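Local atomic coordinates of Cas13d (uncultured Ruminococcus sp, PDB entry 6IV9), a protein that binds CRISPR RNA as the Cas13d effector and, through its two HEPN domains, probably both matures that RNA and cleaves target RNA. Residues Asn330-Glu335 against Phe480-Leu485. The protein carries 2 engineered substitutions. Numbering follows the deposited sequence.
Sequences NKDFIE and FDEKIL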
ATOM      1  N   ASN A 330       7.269 -12.590 -21.153  1.00 28.53           N
ATOM      2  CA  ASN A 330       6.664 -13.236 -22.345  1.00 30.35           C
ATOM      3  C   ASN A 330       7.675 -13.893 -23.285  1.00 38.59           C
ATOM      4  O   ASN A 330       7.328 -14.901 -23.866  1.00 39.00           O
ATOM      5  CB  ASN A 330       5.746 -12.287 -23.102  1.00 29.99           C
ATOM      6  CG  ASN A 330       4.486 -12.006 -22.329  1.00 29.72           C
ATOM      7  OD1 ASN A 330       4.159 -12.733 -21.417  1.00 32.33           O
ATOM      8  ND2 ASN A 330       3.796 -10.945 -22.673  1.00 29.17           N
ATOM      9  N   LYS A 331       8.851 -13.308 -23.459  1.00 37.95           N
ATOM     10  CA  LYS A 331       9.779 -13.873 -24.468  1.00 43.67           C
ATOM     11  C   LYS A 331      10.257 -15.257 -24.031  1.00 36.52           C
ATOM     12  O   LYS A 331      10.856 -15.358 -22.994  1.00 39.85           O
ATOM     13  CB  LYS A 331      10.962 -12.925 -24.658  1.00 48.83           C
ATOM     14  CG  LYS A 331      11.587 -12.936 -26.043  1.00 59.22           C
ATOM     15  CD  LYS A 331      12.998 -12.413 -26.049  1.00 71.18           C
ATOM     16  CE  LYS A 331      13.842 -13.011 -27.154  1.00 80.89           C
ATOM     17  NZ  LYS A 331      15.264 -13.109 -26.753  1.00 89.62           N
ATOM     18  N   ASP A 332       9.977 -16.274 -24.836  1.00 39.83           N
ATOM     19  CA  ASP A 332      10.447 -17.642 -24.521  1.00 35.99           C
ATOM     20  C   ASP A 332       9.999 -18.043 -23.112  1.00 38.65           C
ATOM     21  O   ASP A 332      10.801 -18.567 -22.375  1.00 36.63           O
ATOM     22  CB  ASP A 332      11.949 -17.761 -24.768  1.00 44.53           C
ATOM     23  CG  ASP A 332      12.314 -17.565 -26.229  1.00 54.48           C
ATOM     24  OD1 ASP A 332      11.633 -18.130 -27.081  1.00 57.12           O
ATOM     25  OD2 ASP A 332      13.247 -16.820 -26.496  1.00 58.38           O
ATOM     26  N   PHE A 333       8.727 -17.841 -22.800  1.00 33.15           N
ATOM     27  CA  PHE A 333       8.210 -18.180 -21.457  1.00 31.51           C
ATOM     28  C   PHE A 333       8.346 -19.678 -21.175  1.00 32.60           C
ATOM     29  O   PHE A 333       8.699 -20.041 -20.084  1.00 30.23           O
ATOM     30  CB  PHE A 333       6.749 -17.764 -21.348  1.00 30.20           C
ATOM     31  CG  PHE A 333       6.105 -18.149 -20.050  1.00 31.36           C
ATOM     32  CD1 PHE A 333       5.509 -19.384 -19.902  1.00 29.77           C
ATOM     33  CD2 PHE A 333       6.098 -17.276 -18.978  1.00 32.43           C
ATOM     34  CE1 PHE A 333       4.909 -19.745 -18.712  1.00 31.93           C
ATOM     35  CE2 PHE A 333       5.492 -17.641 -17.790  1.00 28.99           C
ATOM     36  CZ  PHE A 333       4.903 -18.870 -17.662  1.00 27.85           C
ATOM     37  N   ILE A 334       8.048 -20.522 -22.155  1.00 31.33           N
ATOM     38  CA  ILE A 334       8.111 -21.986 -21.895  1.00 33.47           C
ATOM     39  C   ILE A 334       9.549 -22.399 -21.578  1.00 33.72           C
ATOM     40  O   ILE A 334       9.759 -23.090 -20.611  1.00 39.23           O
ATOM     41  CB  ILE A 334       7.518 -22.771 -23.072  1.00 35.86           C
ATOM     42  CG1 ILE A 334       6.077 -22.348 -23.341  1.00 37.58           C
ATOM     43  CG2 ILE A 334       7.626 -24.254 -22.812  1.00 42.42           C
ATOM     44  CD1 ILE A 334       5.434 -23.057 -24.502  1.00 40.99           C
ATOM     45  N   GLU A 335      10.506 -21.967 -22.381  1.00 35.89           N
ATOM     46  CA  GLU A 335      11.925 -22.318 -22.134  1.00 36.45           C
ATOM     47  C   GLU A 335      12.356 -21.726 -20.791  1.00 36.74           C
ATOM     48  O   GLU A 335      13.049 -22.373 -20.064  1.00 36.05           O
ATOM     49  CB  GLU A 335      12.787 -21.809 -23.281  1.00 40.59           C
ATOM     50  CG  GLU A 335      14.252 -22.115 -23.114  1.00 41.01           C
ATOM     51  CD  GLU A 335      14.631 -23.573 -23.283  1.00 51.10           C
ATOM     52  OE1 GLU A 335      13.779 -24.358 -23.690  1.00 44.97           O
ATOM     53  OE2 GLU A 335      15.782 -23.905 -22.993  1.00 52.08           O
ATOM     54  N   PHE A 480       8.541 -27.639 -27.209  1.00 59.94           N
ATOM     55  CA  PHE A 480       7.170 -27.081 -27.180  1.00 56.56           C
ATOM     56  C   PHE A 480       7.226 -25.751 -27.922  1.00 45.42           C
ATOM     57  O   PHE A 480       8.195 -25.042 -27.785  1.00 50.87           O
ATOM     58  CB  PHE A 480       6.611 -27.029 -25.759  1.00 54.06           C
ATOM     59  CG  PHE A 480       6.077 -28.341 -25.252  1.00 54.16           C
ATOM     60  CD1 PHE A 480       4.845 -28.806 -25.659  1.00 56.68           C
ATOM     61  CD2 PHE A 480       6.812 -29.117 -24.379  1.00 51.94           C
ATOM     62  CE1 PHE A 480       4.360 -30.019 -25.210  1.00 55.62           C
ATOM     63  CE2 PHE A 480       6.321 -30.327 -23.924  1.00 54.21           C
ATOM     64  CZ  PHE A 480       5.096 -30.775 -24.336  1.00 57.58           C
ATOM     65  N   ASP A 481       6.241 -25.501 -28.762  1.00 46.77           N
ATOM     66  CA  ASP A 481       6.198 -24.243 -29.531  1.00 47.54           C
ATOM     67  C   ASP A 481       5.780 -23.122 -28.586  1.00 41.17           C
ATOM     68  O   ASP A 481       4.757 -23.258 -27.953  1.00 38.21           O
ATOM     69  CB  ASP A 481       5.175 -24.370 -30.658  1.00 51.70           C
ATOM     70  CG  ASP A 481       5.343 -23.357 -31.771  1.00 62.91           C
ATOM     71  OD1 ASP A 481       6.146 -22.436 -31.622  1.00 66.13           O
ATOM     72  OD2 ASP A 481       4.660 -23.509 -32.784  1.00 81.34           O
ATOM     73  N   GLU A 482       6.528 -22.027 -28.606  1.00 40.64           N
ATOM     74  CA  GLU A 482       6.269 -20.815 -27.791  1.00 44.09           C
ATOM     75  C   GLU A 482       4.940 -20.187 -28.221  1.00 48.87           C
ATOM     76  O   GLU A 482       4.288 -19.570 -27.399  1.00 41.17           O
ATOM     77  CB  GLU A 482       7.416 -19.824 -27.941  1.00 43.19           C
ATOM     78  CG  GLU A 482       7.322 -18.630 -27.018  1.00 48.75           C
ATOM     79  CD  GLU A 482       7.172 -18.940 -25.537  1.00 54.82           C
ATOM     80  OE1 GLU A 482       7.653 -19.994 -25.095  1.00 39.52           O
ATOM     81  OE2 GLU A 482       6.564 -18.118 -24.845  1.00 46.01           O
ATOM     82  N   LYS A 483       4.519 -20.444 -29.461  1.00 38.97           N
ATOM     83  CA  LYS A 483       3.294 -19.864 -30.070  1.00 39.36           C
ATOM     84  C   LYS A 483       2.030 -20.437 -29.431  1.00 33.97           C
ATOM     85  O   LYS A 483       0.979 -19.859 -29.607  1.00 33.50           O
ATOM     86  CB  LYS A 483       3.319 -20.000 -31.589  1.00 45.63           C
ATOM     87  CG  LYS A 483       4.567 -19.426 -32.228  1.00 54.77           C
ATOM     88  CD  LYS A 483       4.300 -18.651 -33.471  1.00 63.75           C
ATOM     89  CE  LYS A 483       5.569 -18.185 -34.152  1.00 73.14           C
ATOM     90  NZ  LYS A 483       5.393 -18.032 -35.615  1.00 76.84           N
ATOM     91  N   ILE A 484       2.181 -21.460 -28.599  1.00 32.78           N
ATOM     92  CA  ILE A 484       1.043 -22.110 -27.891  1.00 37.77           C
ATOM     93  C   ILE A 484       0.367 -21.074 -26.987  1.00 39.55           C
ATOM     94  O   ILE A 484      -0.829 -21.169 -26.768  1.00 35.95           O
ATOM     95  CB  ILE A 484       1.579 -23.279 -27.055  1.00 43.03           C
ATOM     96  CG1 ILE A 484       1.829 -24.520 -27.906  1.00 51.64           C
ATOM     97  CG2 ILE A 484       0.672 -23.584 -25.893  1.00 47.94           C
ATOM     98  CD1 ILE A 484       2.558 -25.603 -27.151  1.00 59.70           C
ATOM     99  N   LEU A 485       1.155 -20.125 -26.496  1.00 37.59           N
ATOM    100  CA  LEU A 485       0.695 -19.107 -25.522  1.00 33.72           C
ATOM    101  C   LEU A 485       0.262 -17.818 -26.208  1.00 35.24           C
ATOM    102  O   LEU A 485      -0.127 -16.929 -25.503  1.00 33.09           O
ATOM    103  CB  LEU A 485       1.836 -18.824 -24.548  1.00 31.99           C
ATOM    104  CG  LEU A 485       2.155 -19.956 -23.584  1.00 32.18           C
ATOM    105  CD1 LEU A 485       3.408 -19.651 -22.802  1.00 35.58           C
ATOM    106  CD2 LEU A 485       0.988 -20.230 -22.665  1.00 34.97           C
TER
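Glu482 reaches across to Phe333 and Ile334 and puts its carboxylate against two successive backbone N-H groups. Its CG stands anti to the backbone N (chi1 -173°), and a bend at chi2 (54°) brings CD toward the backbone of Phe333. Ile334 N donates to Glu482 OE1 at 3.0 Å on the syn side, in a fairly straight bond of 161°. Phe333 N meets Glu482 OE2, also at 3.0 Å, from well above the carboxylate plane and at a more bent angle. Lys489 makes a salt bridge to the same OE2, a positive charge that would favour the ionised carboxylate. Glu482 thus binds two N-H groups at the start of a short helix from a distant part of the chain, joining the turn between helices 312-330 and 333-336 to the 3-10 segment 482-485 in this largely helical protein. Beside the carboxylate, Ile334 supplies much of the apolar contact. It slides past Glu482 in the opposite direction, Ile334 CD1 ending 3.5 Å from a backbone oxygen, Asp481 O, while Ile334 CG2 lies 4.2 Å from Phe480 CB. CD1 of Leu485 touches both residues of the helix, 3.6 Å from Phe333 CD1 and 3.8 Å from Ile334 CG1, and comes to the Phe333 ring obliquely. That ring also meets Tyr361 edge-to-face, and Phe333 packs on a sugar of the bound RNA, while Ile334 and Phe480 both rest on Ile357 of helix 353-366.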